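Local coordinates for protein glutaredoxin (Methanosarcina mazei, PDB 3NZN) that probably acts as a small thiol-disulfide oxidoreductase of the thioredoxin-fold glutaredoxin family, shuttling a CxxC cysteine pair between dithiol and disulfide, at residues Asn14-Val19 / Gly46-Tyr51; Val24-Leu29 / Lys37-Leu42. One frame throughout, in Å; residues are numbered along the deposited sequence.

Contact 1 (Asn14-Val19 / Gly46-Tyr51); sequences NHVSGV and GVDFDY. With SO4 (sulfate ion), chain F.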
loop_
_atom_site.group_PDB
_atom_site.type_symbol
_atom_site.label_atom_id
_atom_site.label_comp_id
_atom_site.label_asym_id
_atom_site.label_seq_id
_atom_site.Cartn_x
_atom_site.Cartn_y
_atom_site.Cartn_z
ATOM N N ASN A 14 7.015 1.770 -21.022
ATOM C CA ASN A 14 6.195 1.377 -22.180
ATOM C C ASN A 14 7.093 0.904 -23.290
ATOM O O ASN A 14 7.821 1.662 -23.805
ATOM C CB ASN A 14 5.364 2.624 -22.682
ATOM C CG ASN A 14 4.338 3.217 -21.639
ATOM O OD1 ASN A 14 4.398 3.037 -20.472
ATOM N ND2 ASN A 14 3.309 3.854 -22.195
ATOM N N HIS A 15 6.986 -0.379 -23.523
ATOM C CA HIS A 15 7.749 -0.968 -24.623
ATOM C C HIS A 15 6.813 -1.067 -25.825
ATOM O O HIS A 15 5.874 -1.867 -25.828
ATOM C CB HIS A 15 8.239 -2.351 -24.222
ATOM C CG HIS A 15 9.233 -2.279 -23.112
ATOM N ND1 HIS A 15 10.212 -3.221 -22.968
ATOM C CD2 HIS A 15 9.416 -1.376 -22.118
ATOM C CE1 HIS A 15 10.952 -2.915 -21.913
ATOM N NE2 HIS A 15 10.501 -1.792 -21.386
ATOM N N VAL A 16 7.091 -0.306 -26.871
ATOM C CA VAL A 16 6.215 -0.146 -27.998
ATOM C C VAL A 16 7.036 -0.190 -29.307
ATOM O O VAL A 16 6.685 0.427 -30.317
ATOM C CB VAL A 16 5.245 1.061 -27.939
ATOM C CG1 VAL A 16 4.059 0.791 -28.750
ATOM C CG2 VAL A 16 4.916 1.451 -26.524
ATOM N N SER A 17 8.038 -1.065 -29.337
ATOM C CA SER A 17 8.883 -1.257 -30.491
ATOM C C SER A 17 9.035 -2.690 -30.932
ATOM O O SER A 17 9.903 -2.988 -31.682
ATOM C CB SER A 17 10.267 -0.653 -30.175
ATOM O OG SER A 17 10.074 0.610 -29.687
ATOM N N GLY A 18 8.128 -3.531 -30.463
ATOM C CA GLY A 18 8.105 -4.926 -30.854
ATOM C C GLY A 18 6.832 -5.289 -31.524
ATOM O O GLY A 18 6.389 -4.553 -32.416
ATOM N N VAL A 19 6.246 -6.415 -31.163
ATOM C CA VAL A 19 5.034 -6.895 -31.799
ATOM C C VAL A 19 3.796 -6.377 -31.174
ATOM O O VAL A 19 3.626 -6.486 -29.904
ATOM C CB VAL A 19 5.040 -8.456 -31.862
ATOM C CG1 VAL A 19 3.689 -8.983 -32.387
ATOM C CG2 VAL A 19 6.256 -8.972 -32.624
ATOM N N GLY A 46 8.876 -10.551 -26.860
ATOM C CA GLY A 46 8.972 -9.537 -27.956
ATOM C C GLY A 46 7.725 -8.725 -28.167
ATOM O O GLY A 46 7.623 -8.054 -29.176
ATOM N N VAL A 47 6.773 -8.817 -27.231
ATOM C CA VAL A 47 5.476 -8.121 -27.360
ATOM C C VAL A 47 5.577 -6.632 -26.843
ATOM O O VAL A 47 6.392 -6.357 -25.962
ATOM C CB VAL A 47 4.373 -8.855 -26.696
ATOM C CG1 VAL A 47 4.192 -10.269 -27.252
ATOM C CG2 VAL A 47 4.487 -8.906 -25.143
ATOM N N ASP A 48 4.778 -5.816 -27.386
ATOM C CA ASP A 48 4.591 -4.456 -26.827
ATOM C C ASP A 48 3.835 -4.664 -25.513
ATOM O O ASP A 48 2.885 -5.365 -25.356
ATOM C CB ASP A 48 3.789 -3.620 -27.747
ATOM C CG ASP A 48 4.438 -3.237 -29.004
ATOM O OD1 ASP A 48 5.601 -3.493 -29.186
ATOM O OD2 ASP A 48 3.666 -2.736 -29.905
ATOM N N PHE A 49 4.304 -3.903 -24.468
ATOM C CA PHE A 49 3.612 -3.902 -23.159
ATOM C C PHE A 49 4.078 -2.662 -22.383
ATOM O O PHE A 49 5.089 -2.136 -22.602
ATOM C CB PHE A 49 3.915 -5.176 -22.349
ATOM C CG PHE A 49 5.294 -5.292 -21.852
ATOM C CD1 PHE A 49 5.561 -5.026 -20.462
ATOM C CD2 PHE A 49 6.364 -5.675 -22.591
ATOM C CE1 PHE A 49 6.810 -5.163 -19.958
ATOM C CE2 PHE A 49 7.612 -5.813 -22.125
ATOM C CZ PHE A 49 7.871 -5.543 -20.748
ATOM N N ASP A 50 3.164 -2.332 -21.458
ATOM C CA ASP A 50 3.479 -1.330 -20.431
ATOM C C ASP A 50 3.587 -2.043 -19.089
ATOM O O ASP A 50 2.978 -3.000 -18.818
ATOM C CB ASP A 50 2.334 -0.340 -20.364
ATOM C CG ASP A 50 2.126 0.422 -21.598
ATOM O OD1 ASP A 50 2.958 0.432 -22.484
ATOM O OD2 ASP A 50 1.065 1.001 -21.661
ATOM N N TYR A 51 4.339 -1.343 -18.198
ATOM C CA TYR A 51 4.403 -1.778 -16.776
ATOM C C TYR A 51 4.374 -0.501 -15.883
ATOM O O TYR A 51 4.750 0.556 -16.286
ATOM C CB TYR A 51 5.535 -2.680 -16.500
ATOM C CG TYR A 51 6.879 -2.108 -16.649
ATOM C CD1 TYR A 51 7.524 -1.556 -15.541
ATOM C CD2 TYR A 51 7.486 -1.959 -17.894
ATOM C CE1 TYR A 51 8.741 -0.998 -15.661
ATOM C CE2 TYR A 51 8.739 -1.390 -18.018
ATOM C CZ TYR A 51 9.345 -0.904 -16.881
ATOM O OH TYR A 51 10.563 -0.317 -16.949
HETATM S S SO4 F . 12.804 0.475 -19.464
HETATM O O1 SO4 F . 12.631 1.606 -20.448
HETATM O O2 SO4 F . 13.699 -0.523 -20.055
HETATM O O3 SO4 F . 13.351 0.933 -18.270
HETATM O O4 SO4 F . 11.409 -0.071 -19.387
HETATM O O HOH W 1 2.806 -0.985 -25.061
HETATM O O HOH W 2 4.859 -2.342 -32.225
#
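Segments 14-19 and 46-51 run antiparallel: H15 and F49 form a hydrogen-bonded pair with N14 and D50 as the non-hydrogen-bonded pair beside it, and past a break a single bridge links V19 to V47. At H15 the two bonds differ, H15 N meeting F49 O at 2.7 Å nearly along the carbonyl axis, while F49 N reaches H15 O on a more bent path. Beyond them V19 N points almost straight (172°) at G46 O, and D48 N comes to V19 O from above the carbonyl plane. The loop V16-G18 lies against the D48 carboxylate, whose OD1 accepts G18 N at 2.8 Å; its other oxygen, OD2, shares a water with G18 O. G46, with positive phi, closes helix 33-45 in a Schellman motif, and its carbonyl O takes the V19 N-H. The pair belongs to the mixed sheet of the thioredoxin-like fold, strand 10-15 lying between 2-4 and 49-53. On one face of the sheet the H15 imidazole lies alongside F49, with F49 CZ 4.0 Å above the imidazole plane near its rim and the ring planes 41° apart. Y51 turns its ring edge toward H15 NE2, and both meet one sulfate oxygen: NE2 donates to O4 at 2.8 Å, Y51 OH at 2.6 Å, and K10 adds a third bond to the ion. On the other face the N14 amide stacks on the D50 carboxylate, their planes 21° apart, while D50 OD2 is held by a salt bridge to K23.

Contact 2 (Val24-Leu29 / Lys37-Leu42); sequences VIMYGL and KTKKLL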
loop_
_atom_site.group_PDB
_atom_site.type_symbol
_atom_site.label_atom_id
_atom_site.label_comp_id
_atom_site.label_asym_id
_atom_site.label_seq_id
_atom_site.Cartn_x
_atom_site.Cartn_y
_atom_site.Cartn_z
ATOM N N VAL A 24 -1.419 -4.269 -23.375
ATOM C CA VAL A 24 -0.952 -5.229 -22.413
ATOM C C VAL A 24 -0.259 -4.410 -21.297
ATOM O O VAL A 24 0.677 -3.721 -21.592
ATOM C CB VAL A 24 0.044 -6.218 -23.024
ATOM C CG1 VAL A 24 0.632 -7.240 -22.052
ATOM C CG2 VAL A 24 -0.616 -6.986 -24.255
ATOM N N ILE A 25 -0.764 -4.559 -20.060
ATOM C CA ILE A 25 -0.217 -3.762 -18.941
ATOM C C ILE A 25 -0.018 -4.644 -17.709
ATOM O O ILE A 25 -0.858 -5.324 -17.316
ATOM C CB ILE A 25 -1.058 -2.513 -18.670
ATOM C CG1 ILE A 25 -0.417 -1.676 -17.537
ATOM C CG2 ILE A 25 -2.390 -2.870 -18.315
ATOM C CD1 ILE A 25 -0.807 -0.256 -17.630
ATOM N N MET A 26 1.227 -4.599 -17.238
ATOM C CA MET A 26 1.551 -5.283 -15.984
ATOM C C MET A 26 1.648 -4.258 -14.821
ATOM O O MET A 26 2.404 -3.376 -14.878
ATOM C CB MET A 26 2.893 -6.043 -16.076
ATOM C CG MET A 26 3.223 -6.883 -14.784
ATOM S SD MET A 26 5.007 -7.314 -14.506
ATOM C CE MET A 26 5.544 -6.675 -16.034
ATOM N N TYR A 27 0.743 -4.441 -13.856
ATOM C CA TYR A 27 0.865 -3.732 -12.564
ATOM C C TYR A 27 1.716 -4.570 -11.614
ATOM O O TYR A 27 1.448 -5.654 -11.365
ATOM C CB TYR A 27 -0.499 -3.445 -11.970
ATOM C CG TYR A 27 -1.262 -2.460 -12.817
ATOM C CD1 TYR A 27 -1.141 -1.093 -12.610
ATOM C CD2 TYR A 27 -2.144 -2.884 -13.796
ATOM C CE1 TYR A 27 -1.853 -0.183 -13.389
ATOM C CE2 TYR A 27 -2.847 -1.960 -14.577
ATOM C CZ TYR A 27 -2.695 -0.656 -14.368
ATOM O OH TYR A 27 -3.456 0.147 -15.193
ATOM N N GLY A 28 2.766 -3.911 -11.109
ATOM C CA GLY A 28 3.667 -4.596 -10.214
ATOM C C GLY A 28 4.155 -3.697 -9.066
ATOM O O GLY A 28 3.675 -2.565 -8.924
ATOM N N LEU A 29 5.105 -4.188 -8.324
ATOM C CA LEU A 29 5.815 -3.412 -7.311
ATOM C C LEU A 29 7.298 -3.414 -7.686
ATOM O O LEU A 29 7.785 -4.403 -8.229
ATOM C CB LEU A 29 5.645 -4.052 -5.922
ATOM C CG LEU A 29 4.227 -4.242 -5.420
ATOM C CD1 LEU A 29 4.135 -4.962 -4.098
ATOM C CD2 LEU A 29 3.391 -2.968 -5.402
ATOM N N LYS A 37 10.113 -11.245 -12.917
ATOM C CA LYS A 37 10.112 -12.405 -13.777
ATOM C C LYS A 37 9.030 -12.263 -14.852
ATOM O O LYS A 37 9.223 -12.702 -16.006
ATOM C CB LYS A 37 9.788 -13.672 -12.997
ATOM C CG LYS A 37 10.828 -14.257 -12.134
ATOM C CD LYS A 37 10.963 -15.785 -12.304
ATOM C CE LYS A 37 12.265 -16.358 -11.574
ATOM N NZ LYS A 37 13.565 -16.504 -12.460
ATOM N N THR A 38 7.878 -11.707 -14.542
ATOM C CA THR A 38 6.855 -11.408 -15.521
ATOM C C THR A 38 7.279 -10.393 -16.520
ATOM O O THR A 38 7.069 -10.617 -17.764
ATOM C CB THR A 38 5.584 -10.918 -14.776
ATOM O OG1 THR A 38 5.174 -11.931 -13.824
ATOM C CG2 THR A 38 4.446 -10.661 -15.768
ATOM N N LYS A 39 7.927 -9.311 -16.128
ATOM C CA LYS A 39 8.485 -8.366 -17.032
ATOM C C LYS A 39 9.483 -9.031 -17.991
ATOM O O LYS A 39 9.475 -8.724 -19.164
ATOM C CB LYS A 39 9.051 -7.185 -16.262
ATOM C CG LYS A 39 9.660 -6.134 -17.018
ATOM C CD LYS A 39 10.035 -4.899 -16.179
ATOM C CE LYS A 39 10.750 -3.867 -17.002
ATOM N NZ LYS A 39 12.190 -4.294 -17.191
ATOM N N LYS A 40 10.351 -9.879 -17.442
ATOM C CA LYS A 40 11.327 -10.593 -18.275
ATOM C C LYS A 40 10.635 -11.492 -19.310
ATOM O O LYS A 40 11.114 -11.575 -20.445
ATOM C CB LYS A 40 12.243 -11.369 -17.404
ATOM C CG LYS A 40 13.326 -10.660 -16.715
ATOM C CD LYS A 40 14.024 -11.542 -15.663
ATOM C CE LYS A 40 15.097 -10.723 -14.926
ATOM N NZ LYS A 40 14.693 -9.460 -14.216
ATOM N N LEU A 41 9.566 -12.165 -18.930
ATOM C CA LEU A 41 8.806 -13.001 -19.886
ATOM C C LEU A 41 8.268 -12.125 -20.959
ATOM O O LEU A 41 8.405 -12.487 -22.188
ATOM C CB LEU A 41 7.750 -13.811 -19.165
ATOM C CG LEU A 41 6.804 -14.616 -20.115
ATOM C CD1 LEU A 41 7.542 -15.673 -20.860
ATOM C CD2 LEU A 41 5.728 -15.214 -19.280
ATOM N N LEU A 42 7.595 -11.001 -20.663
ATOM C CA LEU A 42 7.051 -10.122 -21.662
ATOM C C LEU A 42 8.142 -9.590 -22.575
ATOM O O LEU A 42 7.923 -9.550 -23.807
ATOM C CB LEU A 42 6.252 -9.010 -20.991
ATOM C CG LEU A 42 5.046 -9.450 -20.202
ATOM C CD1 LEU A 42 4.400 -8.322 -19.352
ATOM C CD2 LEU A 42 3.902 -10.045 -21.053
#
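Apolar packing carries this contact between strand 24-28 and segment 37-42 of helix 33-45, which run nearly antiparallel at 162° with their axes 10.0 Å apart. M26 does most of the touching. Its CG is anti to the backbone N (chi1 -176°), which sends the chain out from the strand toward the helix, and the last torsion is almost eclipsed (chi3 -6°), folding the methyl back so that sulfur and CE meet different helix residues. The sulfur lies against T38, with SD 3.6 Å from T38 CG2, the methyl that stands anti to T38 N. The M26 side chain crosses that of K39 at about a right angle, with CE 3.5 Å from K39 CA and almost as near K39 CB, so it rests on the root of the lysine rather than on its amine. One turn further along, L42 offers both branches: CD1 approaches M26 CE at 3.9 Å, and CD2 makes a looser touch at 4.4 Å with V24 CG1. T38 and L42 point at the strand, while the K39 amine leads away.

The T38 hydroxyl is satisfied within the helix: OG1 is hydrogen-bonded to W34 O, which leaves its methyl for the sulfur, and the backbone carries on its i to i+4 bonds, L42 N meeting T38 O at 3.0 Å.

Strand and helix are the first two elements of a beta-alpha-beta unit completed by strand 49-53. F49 of that strand touches both V24 and L42, T81 of strand 77-83 packs on M26 and T38, and across the sheet Y27 leans on helix 59-72.

Overall arrangement
The centres of contacts 1 and 2 lie 11 Å apart, and strand 49-53 belongs to the neighbourhood of both: its D50 faces N14 in a non-hydrogen-bonded pair on one side and is bonded to strand 24-28 on the other, D50 O to M26 N at 2.8 Å and D50 N to V24 O at 2.9 Å, both probable hydrogen bonds. Y51 CZ packs 3.3 Å from K39 CE, and the K39 side chain comes within about 5 Å of the sulfate of contact 1, an ion probably from the crystallisation liquor. Contact 2 lies deep in the domain, and M26 touches the C32/C35 pair, a disulfide here, whereas contact 1 is only partly buried.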